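Local coordinates for hypothetical protein PA2201 (Pseudomonas aeruginosa, PDB 2FEF) that is of unknown function but carries a PoNi-type C-terminal region, so it probably acts as an immunity protein that neutralises a PoNe-type DNase toxin, at residues Glu232-Ser237 with Thr244-Gly249; Leu8-Ala13 with Trp74-Ala79; Met155-Asp160 with Leu263-Gly268. All coordinates share one frame; numbering follows the deposited sequence.

Interaction 1 of 3, residues Glu232-Ser237 with Thr244-Gly249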
loop_
_atom_site.group_PDB
_atom_site.type_symbol
_atom_site.label_atom_id
_atom_site.label_comp_id
_atom_site.label_asym_id
_atom_site.label_seq_id
_atom_site.Cartn_x
_atom_site.Cartn_y
_atom_site.Cartn_z
ATOM N N GLU B 232 -27.640 4.833 21.561
ATOM C CA GLU B 232 -28.073 3.464 21.870
ATOM C C GLU B 232 -27.521 2.413 20.906
ATOM O O GLU B 232 -27.333 1.235 21.274
ATOM C CB GLU B 232 -29.603 3.394 21.956
ATOM C CG GLU B 232 -30.110 4.087 23.224
ATOM C CD GLU B 232 -31.632 4.259 23.289
ATOM O OE1 GLU B 232 -32.369 3.820 22.378
ATOM O OE2 GLU B 232 -32.097 4.837 24.294
ATOM N N PHE B 233 -27.265 2.831 19.677
ATOM C CA PHE B 233 -26.667 1.940 18.692
ATOM C C PHE B 233 -25.211 1.634 19.083
ATOM O O PHE B 233 -24.808 0.476 19.143
ATOM C CB PHE B 233 -26.700 2.575 17.296
ATOM C CG PHE B 233 -26.006 1.734 16.254
ATOM C CD1 PHE B 233 -26.542 0.507 15.887
ATOM C CD2 PHE B 233 -24.802 2.134 15.699
ATOM C CE1 PHE B 233 -25.896 -0.302 14.951
ATOM C CE2 PHE B 233 -24.142 1.332 14.763
ATOM C CZ PHE B 233 -24.702 0.118 14.376
ATOM N N PHE B 234 -24.434 2.677 19.374
ATOM C CA PHE B 234 -23.011 2.478 19.616
ATOM C C PHE B 234 -22.753 1.929 21.029
ATOM O O PHE B 234 -21.638 1.523 21.351
ATOM C CB PHE B 234 -22.197 3.751 19.285
ATOM C CG PHE B 234 -22.061 4.008 17.805
ATOM C CD1 PHE B 234 -21.309 3.147 16.999
ATOM C CD2 PHE B 234 -22.694 5.117 17.208
ATOM C CE1 PHE B 234 -21.192 3.384 15.593
ATOM C CE2 PHE B 234 -22.603 5.367 15.861
ATOM C CZ PHE B 234 -21.838 4.502 15.015
ATOM N N GLN B 235 -23.782 1.921 21.863
ATOM C CA GLN B 235 -23.722 1.265 23.159
ATOM C C GLN B 235 -23.828 -0.268 23.059
ATOM O O GLN B 235 -23.445 -0.985 23.990
ATOM C CB GLN B 235 -24.798 1.819 24.079
ATOM C CG GLN B 235 -24.290 3.017 24.874
ATOM C CD GLN B 235 -25.356 3.720 25.686
ATOM O OE1 GLN B 235 -26.576 3.576 25.454
ATOM N NE2 GLN B 235 -24.897 4.508 26.652
ATOM N N LEU B 236 -24.362 -0.769 21.944
ATOM C CA LEU B 236 -24.464 -2.223 21.745
ATOM C C LEU B 236 -23.045 -2.742 21.517
ATOM O O LEU B 236 -22.203 -2.008 21.021
ATOM C CB LEU B 236 -25.293 -2.550 20.485
ATOM C CG LEU B 236 -26.758 -2.073 20.392
ATOM C CD1 LEU B 236 -27.370 -2.372 18.984
ATOM C CD2 LEU B 236 -27.629 -2.607 21.554
ATOM N N SER B 237 -22.786 -4.007 21.842
ATOM C CA SER B 237 -21.528 -4.657 21.379
ATOM C C SER B 237 -21.339 -4.535 19.863
ATOM O O SER B 237 -22.316 -4.447 19.108
ATOM C CB SER B 237 -21.510 -6.142 21.811
ATOM O OG SER B 237 -22.241 -6.929 20.885
ATOM N N THR B 244 -27.829 -5.877 13.561
ATOM C CA THR B 244 -28.951 -4.943 13.271
ATOM C C THR B 244 -28.972 -4.509 11.803
ATOM O O THR B 244 -27.992 -4.689 11.085
ATOM C CB THR B 244 -28.938 -3.653 14.165
ATOM O OG1 THR B 244 -27.896 -2.776 13.712
ATOM C CG2 THR B 244 -28.722 -3.980 15.611
ATOM N N ARG B 245 -30.075 -3.938 11.329
ATOM C CA ARG B 245 -30.086 -3.505 9.942
ATOM C C ARG B 245 -29.642 -2.056 9.714
ATOM O O ARG B 245 -29.585 -1.573 8.569
ATOM C CB ARG B 245 -31.399 -3.882 9.238
ATOM C CG ARG B 245 -32.596 -3.258 9.811
ATOM C CD ARG B 245 -33.855 -4.076 9.578
ATOM N NE ARG B 245 -35.077 -3.363 9.997
ATOM C CZ ARG B 245 -35.268 -2.775 11.182
ATOM N NH1 ARG B 245 -34.312 -2.775 12.095
ATOM N NH2 ARG B 245 -36.418 -2.167 11.462
ATOM N N ARG B 246 -29.248 -1.370 10.791
ATOM C CA ARG B 246 -28.727 -0.025 10.632
ATOM C C ARG B 246 -27.521 0.060 9.674
ATOM O O ARG B 246 -26.539 -0.714 9.743
ATOM C CB ARG B 246 -28.395 0.587 11.995
ATOM C CG ARG B 246 -28.111 2.089 11.897
ATOM C CD ARG B 246 -27.123 2.420 12.965
ATOM N NE ARG B 246 -26.903 3.820 13.318
ATOM C CZ ARG B 246 -25.893 4.565 12.873
ATOM N NH1 ARG B 246 -25.011 4.108 11.971
ATOM N NH2 ARG B 246 -25.737 5.786 13.379
ATOM N N LEU B 247 -27.602 0.999 8.742
ATOM C CA LEU B 247 -26.489 1.233 7.853
ATOM C C LEU B 247 -25.347 1.791 8.700
ATOM O O LEU B 247 -25.563 2.586 9.630
ATOM C CB LEU B 247 -26.867 2.265 6.783
ATOM C CG LEU B 247 -25.835 2.502 5.667
ATOM C CD1 LEU B 247 -25.791 1.252 4.796
ATOM C CD2 LEU B 247 -26.229 3.735 4.860
ATOM N N THR B 248 -24.136 1.361 8.390
ATOM C CA THR B 248 -22.934 1.966 8.992
ATOM C C THR B 248 -21.980 2.363 7.861
ATOM O O THR B 248 -22.074 1.839 6.732
ATOM C CB THR B 248 -22.218 0.995 9.972
ATOM O OG1 THR B 248 -21.747 -0.148 9.233
ATOM C CG2 THR B 248 -23.187 0.555 11.120
ATOM N N GLY B 249 -21.078 3.280 8.146
ATOM C CA GLY B 249 -20.127 3.773 7.128
ATOM C C GLY B 249 -18.804 4.047 7.820
ATOM O O GLY B 249 -18.479 5.208 8.092
#
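A cation-pi stack ties the C-terminal part of helix 223-234 to the loop after helix 238-243: the side chain of R246 lies along one face of F233. The ring of F233 has CG anti to the backbone N (chi1 176°), which points it across the gap. Arginine suits the partner position because its chain offers both a methylene and a flat cation. R246 CD sits almost exactly above the ring centre, 3.3 Å from the centroid, as a CH-pi contact. Beyond it the guanidinium continues off-centre over the same ring, with planes only 7° apart and R246 CZ 4.4 Å from the centroid. The charge keeps a polar partner, since R246 NE donates to the carbonyl of Q229, and Y230 gives a further cation-pi contact. F234 CE2 meets the same group, 4.0 Å from R246 NH2, its ring turned 67° to the guanidinium. At the rim of F233, the hydroxyl T244 OG1 lies near the ring plane, keeping its hydrogen bond to the carbonyl of Q241. L236 CD1 and T244 CG2 meet tip to tip at 4.0 Å, and the methyl T248 CG2 touches F233 CZ at 3.6 Å.

Interaction 2 of 3, residues Leu8-Ala13 with Trp74-Ala79. With EDO (1,2-ethanediol), chain D.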
loop_
_atom_site.group_PDB
_atom_site.type_symbol
_atom_site.label_atom_id
_atom_site.label_comp_id
_atom_site.label_asym_id
_atom_site.label_seq_id
_atom_site.Cartn_x
_atom_site.Cartn_y
_atom_site.Cartn_z
ATOM N N LEU B 8 -9.533 18.986 -14.443
ATOM C CA LEU B 8 -9.465 18.287 -13.155
ATOM C C LEU B 8 -9.173 19.296 -12.071
ATOM O O LEU B 8 -8.233 20.082 -12.198
ATOM C CB LEU B 8 -8.401 17.196 -13.155
ATOM C CG LEU B 8 -8.549 16.111 -14.244
ATOM C CD1 LEU B 8 -7.339 15.234 -14.175
ATOM C CD2 LEU B 8 -9.809 15.290 -14.037
ATOM N N ASP B 9 -9.991 19.271 -11.030
ATOM C CA ASP B 9 -9.906 20.281 -9.982
ATOM C C ASP B 9 -9.008 19.978 -8.806
ATOM O O ASP B 9 -8.615 20.910 -8.080
ATOM C CB ASP B 9 -11.312 20.674 -9.514
ATOM C CG ASP B 9 -12.063 21.473 -10.589
ATOM O OD1 ASP B 9 -11.398 22.069 -11.449
ATOM O OD2 ASP B 9 -13.305 21.474 -10.596
ATOM N N ASN B 10 -8.668 18.708 -8.583
ATOM C CA ASN B 10 -7.904 18.396 -7.362
ATOM C C ASN B 10 -6.492 18.992 -7.415
ATOM O O ASN B 10 -5.932 19.159 -8.499
ATOM C CB ASN B 10 -7.805 16.884 -7.162
ATOM C CG ASN B 10 -6.607 16.277 -7.894
ATOM O OD1 ASN B 10 -5.499 16.217 -7.362
ATOM N ND2 ASN B 10 -6.837 15.812 -9.081
ATOM N N ARG B 11 -5.936 19.303 -6.244
ATOM C CA ARG B 11 -4.528 19.673 -6.121
ATOM C C ARG B 11 -3.912 18.824 -5.010
ATOM O O ARG B 11 -3.398 19.319 -3.983
ATOM C CB ARG B 11 -4.378 21.180 -5.854
ATOM C CG ARG B 11 -4.882 22.105 -7.000
ATOM C CD ARG B 11 -4.170 21.860 -8.365
ATOM N NE ARG B 11 -4.677 22.759 -9.435
ATOM C CZ ARG B 11 -5.575 22.410 -10.363
ATOM N NH1 ARG B 11 -6.076 21.158 -10.408
ATOM N NH2 ARG B 11 -5.973 23.314 -11.263
ATOM N N LEU B 12 -3.993 17.510 -5.202
ATOM C CA LEU B 12 -3.658 16.573 -4.150
ATOM C C LEU B 12 -2.176 16.623 -3.791
ATOM O O LEU B 12 -1.818 16.526 -2.600
ATOM C CB LEU B 12 -4.066 15.128 -4.551
ATOM C CG LEU B 12 -3.692 13.953 -3.607
ATOM C CD1 LEU B 12 -4.255 14.068 -2.170
ATOM C CD2 LEU B 12 -4.064 12.618 -4.276
ATOM N N ALA B 13 -1.306 16.715 -4.796
ATOM C CA ALA B 13 0.142 16.653 -4.509
ATOM C C ALA B 13 0.572 17.831 -3.618
ATOM O O ALA B 13 1.399 17.651 -2.724
ATOM C CB ALA B 13 0.987 16.594 -5.768
ATOM N N TRP B 74 -11.370 3.706 -11.797
ATOM C CA TRP B 74 -11.602 2.985 -10.541
ATOM C C TRP B 74 -10.522 3.274 -9.497
ATOM O O TRP B 74 -10.824 3.355 -8.310
ATOM C CB TRP B 74 -11.792 1.486 -10.788
ATOM C CG TRP B 74 -13.039 1.154 -11.628
ATOM C CD1 TRP B 74 -14.260 1.813 -11.598
ATOM C CD2 TRP B 74 -13.193 0.088 -12.569
ATOM N NE1 TRP B 74 -15.137 1.216 -12.488
ATOM C CE2 TRP B 74 -14.504 0.171 -13.101
ATOM C CE3 TRP B 74 -12.348 -0.919 -13.026
ATOM C CZ2 TRP B 74 -14.993 -0.737 -14.054
ATOM C CZ3 TRP B 74 -12.830 -1.833 -14.004
ATOM C CH2 TRP B 74 -14.142 -1.720 -14.508
ATOM N N ALA B 75 -9.275 3.455 -9.942
ATOM C CA ALA B 75 -8.164 3.795 -9.025
ATOM C C ALA B 75 -8.404 5.189 -8.401
ATOM O O ALA B 75 -8.239 5.410 -7.194
ATOM C CB ALA B 75 -6.823 3.740 -9.778
ATOM N N TRP B 76 -8.870 6.119 -9.214
ATOM C CA TRP B 76 -9.230 7.431 -8.714
ATOM C C TRP B 76 -10.378 7.359 -7.737
ATOM O O TRP B 76 -10.393 8.093 -6.772
ATOM C CB TRP B 76 -9.617 8.378 -9.868
ATOM C CG TRP B 76 -8.448 8.996 -10.620
ATOM C CD1 TRP B 76 -7.572 8.362 -11.470
ATOM C CD2 TRP B 76 -8.066 10.374 -10.603
ATOM N NE1 TRP B 76 -6.664 9.268 -11.969
ATOM C CE2 TRP B 76 -6.938 10.508 -11.444
ATOM C CE3 TRP B 76 -8.555 11.508 -9.925
ATOM C CZ2 TRP B 76 -6.305 11.755 -11.680
ATOM C CZ3 TRP B 76 -7.928 12.749 -10.150
ATOM C CH2 TRP B 76 -6.795 12.853 -11.009
ATOM N N GLY B 77 -11.373 6.534 -8.034
ATOM C CA GLY B 77 -12.496 6.355 -7.107
ATOM C C GLY B 77 -12.041 5.821 -5.754
ATOM O O GLY B 77 -12.518 6.255 -4.724
ATOM N N GLN B 78 -11.088 4.897 -5.768
ATOM C CA GLN B 78 -10.521 4.401 -4.498
ATOM C C GLN B 78 -9.783 5.504 -3.766
ATOM O O GLN B 78 -9.895 5.609 -2.545
ATOM C CB GLN B 78 -9.632 3.178 -4.692
ATOM C CG GLN B 78 -9.273 2.525 -3.276
ATOM C CD GLN B 78 -8.891 1.065 -3.365
ATOM O OE1 GLN B 78 -8.626 0.503 -4.473
ATOM N NE2 GLN B 78 -8.863 0.417 -2.208
ATOM N N ALA B 79 -9.019 6.320 -4.487
ATOM C CA ALA B 79 -8.371 7.464 -3.852
ATOM C C ALA B 79 -9.365 8.442 -3.218
ATOM O O ALA B 79 -9.109 8.988 -2.134
ATOM C CB ALA B 79 -7.516 8.222 -4.891
HETATM C C1 EDO D . -3.956 14.993 -11.799
HETATM O O1 EDO D . -4.751 15.931 -11.056
HETATM C C2 EDO D . -2.510 15.474 -11.943
HETATM O O2 EDO D . -2.513 16.872 -12.288
#
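N10 OD1 is gripped twice: by the backbone N of L12, 2.9 Å away, and by the hydroxyl of Y58. The L12 bond lies in the carbonyl plane, on a lone pair of N10 OD1, and makes an Asx turn leading into helix 12-20. Asparagine fits here because its short amide can accept at one end and donate at the other. Chi1 of 87° sets CG between the backbone N and the carbonyl carbon, and chi2, also 87°, turns the amide so that ND2 faces W76. There N10 ND2 comes within 3.4 Å of W76 CZ3, at the indole edge and near its plane, the amide turned 71° against the ring. It also donates to O1 of a 1,2-ethanediol, probably from the crystallisation liquor, over 2.9 Å; the diol carbon C1 lies 3.6 Å from W76 CH2 at the same edge. L8 adds an apolar touch, its CD1 4.0 Å from W76 CH2. R11 NH1 also braces this segment, donating to both L8 O and N10 O. Tryptophan suits the helix position by being long enough to bridge to the N-terminal segment while W76 NE1 is satisfied by the carbonyl of G57. Around the contact, helix 97-127 supplies D113 and L117 against W76, and F52 of helix 35-54 meets the indole edge-to-face, placing the N-terminal segment against a bundle of long helices.

Interaction 3 of 3, residues Met155-Asp160 with Leu263-Gly268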
loop_
_atom_site.group_PDB
_atom_site.type_symbol
_atom_site.label_atom_id
_atom_site.label_comp_id
_atom_site.label_asym_id
_atom_site.label_seq_id
_atom_site.Cartn_x
_atom_site.Cartn_y
_atom_site.Cartn_z
HETATM N N MSE B 155 -20.752 17.420 5.097
HETATM C CA MSE B 155 -19.496 18.076 5.472
HETATM C C MSE B 155 -19.352 19.318 4.639
HETATM O O MSE B 155 -18.753 20.270 5.074
HETATM C CB MSE B 155 -18.253 17.166 5.384
HETATM C CG MSE B 155 -18.230 15.906 6.333
HETATM SE SE MSE B 155 -18.702 16.463 8.209
HETATM C CE MSE B 155 -20.560 16.049 8.304
ATOM N N GLY B 156 -19.936 19.323 3.446
ATOM C CA GLY B 156 -20.040 20.581 2.652
ATOM C C GLY B 156 -20.728 21.704 3.445
ATOM O O GLY B 156 -20.288 22.854 3.441
ATOM N N VAL B 157 -21.856 21.382 4.037
ATOM C CA VAL B 157 -22.608 22.306 4.889
ATOM C C VAL B 157 -21.817 22.690 6.166
ATOM O O VAL B 157 -21.698 23.873 6.530
ATOM C CB VAL B 157 -23.976 21.670 5.285
ATOM C CG1 VAL B 157 -24.707 22.571 6.307
ATOM C CG2 VAL B 157 -24.889 21.448 4.060
ATOM N N LEU B 158 -21.273 21.694 6.843
ATOM C CA LEU B 158 -20.606 21.904 8.143
ATOM C C LEU B 158 -19.273 22.645 7.992
ATOM O O LEU B 158 -18.774 23.250 8.942
ATOM C CB LEU B 158 -20.399 20.543 8.846
ATOM C CG LEU B 158 -21.673 19.981 9.510
ATOM C CD1 LEU B 158 -21.488 18.566 9.875
ATOM C CD2 LEU B 158 -22.064 20.843 10.796
ATOM N N LEU B 159 -18.694 22.583 6.791
ATOM C CA LEU B 159 -17.430 23.267 6.557
ATOM C C LEU B 159 -17.535 24.501 5.677
ATOM O O LEU B 159 -16.519 25.013 5.209
ATOM C CB LEU B 159 -16.351 22.269 6.047
ATOM C CG LEU B 159 -16.091 21.085 6.991
ATOM C CD1 LEU B 159 -15.198 19.963 6.324
ATOM C CD2 LEU B 159 -15.528 21.563 8.383
ATOM N N ASP B 160 -18.749 25.002 5.486
ATOM C CA ASP B 160 -19.018 26.236 4.733
ATOM C C ASP B 160 -18.395 26.172 3.337
ATOM O O ASP B 160 -17.743 27.133 2.855
ATOM C CB ASP B 160 -18.612 27.515 5.522
ATOM C CG ASP B 160 -18.983 28.825 4.781
ATOM O OD1 ASP B 160 -20.115 28.937 4.242
ATOM O OD2 ASP B 160 -18.141 29.750 4.742
ATOM N N LEU B 263 -28.067 19.714 9.539
ATOM C CA LEU B 263 -29.422 20.300 9.618
ATOM C C LEU B 263 -29.468 21.513 10.552
ATOM O O LEU B 263 -30.196 22.471 10.287
ATOM C CB LEU B 263 -30.479 19.230 10.011
ATOM C CG LEU B 263 -30.762 18.163 8.943
ATOM C CD1 LEU B 263 -31.479 16.914 9.523
ATOM C CD2 LEU B 263 -31.536 18.749 7.755
ATOM N N GLY B 264 -28.675 21.497 11.621
ATOM C CA GLY B 264 -28.564 22.654 12.512
ATOM C C GLY B 264 -28.038 23.918 11.821
ATOM O O GLY B 264 -28.522 25.026 12.069
ATOM N N VAL B 265 -27.045 23.759 10.963
ATOM C CA VAL B 265 -26.536 24.892 10.192
ATOM C C VAL B 265 -27.617 25.394 9.230
ATOM O O VAL B 265 -27.856 26.601 9.122
ATOM C CB VAL B 265 -25.253 24.505 9.414
ATOM C CG1 VAL B 265 -24.779 25.680 8.508
ATOM C CG2 VAL B 265 -24.124 24.092 10.408
ATOM N N LEU B 266 -28.254 24.455 8.530
ATOM C CA LEU B 266 -29.274 24.774 7.522
ATOM C C LEU B 266 -30.523 25.448 8.096
ATOM O O LEU B 266 -31.080 26.378 7.480
ATOM C CB LEU B 266 -29.652 23.506 6.770
ATOM C CG LEU B 266 -28.528 22.902 5.918
ATOM C CD1 LEU B 266 -28.969 21.538 5.360
ATOM C CD2 LEU B 266 -28.058 23.862 4.814
ATOM N N TYR B 267 -30.965 24.983 9.267
ATOM C CA TYR B 267 -32.178 25.519 9.913
ATOM C C TYR B 267 -31.942 26.667 10.876
ATOM O O TYR B 267 -32.861 27.434 11.129
ATOM C CB TYR B 267 -32.955 24.429 10.642
ATOM C CG TYR B 267 -33.822 23.594 9.748
ATOM C CD1 TYR B 267 -33.281 22.587 8.976
ATOM C CD2 TYR B 267 -35.190 23.818 9.670
ATOM C CE1 TYR B 267 -34.074 21.810 8.151
ATOM C CE2 TYR B 267 -36.002 23.044 8.840
ATOM C CZ TYR B 267 -35.436 22.034 8.097
ATOM O OH TYR B 267 -36.225 21.257 7.269
ATOM N N GLY B 268 -30.736 26.800 11.410
ATOM C CA GLY B 268 -30.410 27.984 12.229
ATOM C C GLY B 268 -30.979 27.994 13.636
ATOM O O GLY B 268 -30.883 28.993 14.356
#
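V157 and V265 lie alongside one another, running opposite ways, and this side-by-side meeting of two branched side chains is the centre of a purely apolar helix-helix contact. Both valines point their CB toward the other segment, and both hold CG1 anti to the backbone N (chi1 174° for V157 and 176° for V265). That shared torsion brings V157 CG1 to 3.7 Å from V265 CB and 3.8 Å from V265 CG1, so the methyl rests against the branch point of its partner. Beta-branched valine suits the place because its methyls lie close to the backbone, making a compact surface, consistent with the close approach of the helices, 6.9 Å between the CA atoms of L158 and V265.

The two leucines work from the flanks. L266 crosses V157 at about a right angle, and its CG and CD2 both lie 3.9 Å from V157 CG1; V157 CG2 makes a slightly longer touch to the same L266 CD2. On the other valine, L158 approaches obliquely, with L158 CD2 3.9 Å from V265 CG2. Leucine suits both places because its longer branched chain spans the distance from a CB that does not face the partner.

The first helix then ends in a Schellman motif, with D160 as its C-prime residue at positive phi; D160 OD2 forms a salt bridge with R291. Helix 258-267 gives way after Y267 to G268, whose positive phi is easily adopted without a side chain. Here the ends of helices 146-158 and 258-267 pack together beside helix 282-292: L284 and V285 lie against L158, A288 touches V265, and helix 97-127 meets the first segment through L100 and Y104, at L159 and the selenomethionine M155.

Overall arrangement
The three contacts are spread through an all-helical chain without touching one another. Interaction 2 comes first along the sequence, joining the N-terminal segment to helix 66-93 within the PA2201 N-terminal domain-like region. Interaction 3 then closes a long loop between helices 146-158 and 258-267, and interaction 1 is nested inside it as a short-range surface contact around helix 238-243. The centres of interactions 1 and 2 lie about 31 Å apart. Those of interactions 2 and 3 are about 25 Å apart, and those of interactions 1 and 3 about 24 Å. Interaction 2 lies across the chain's centre from both others. Helix 97-127 borders interaction 2 and the helix 146-158 side of interaction 3, so one long helix runs between them.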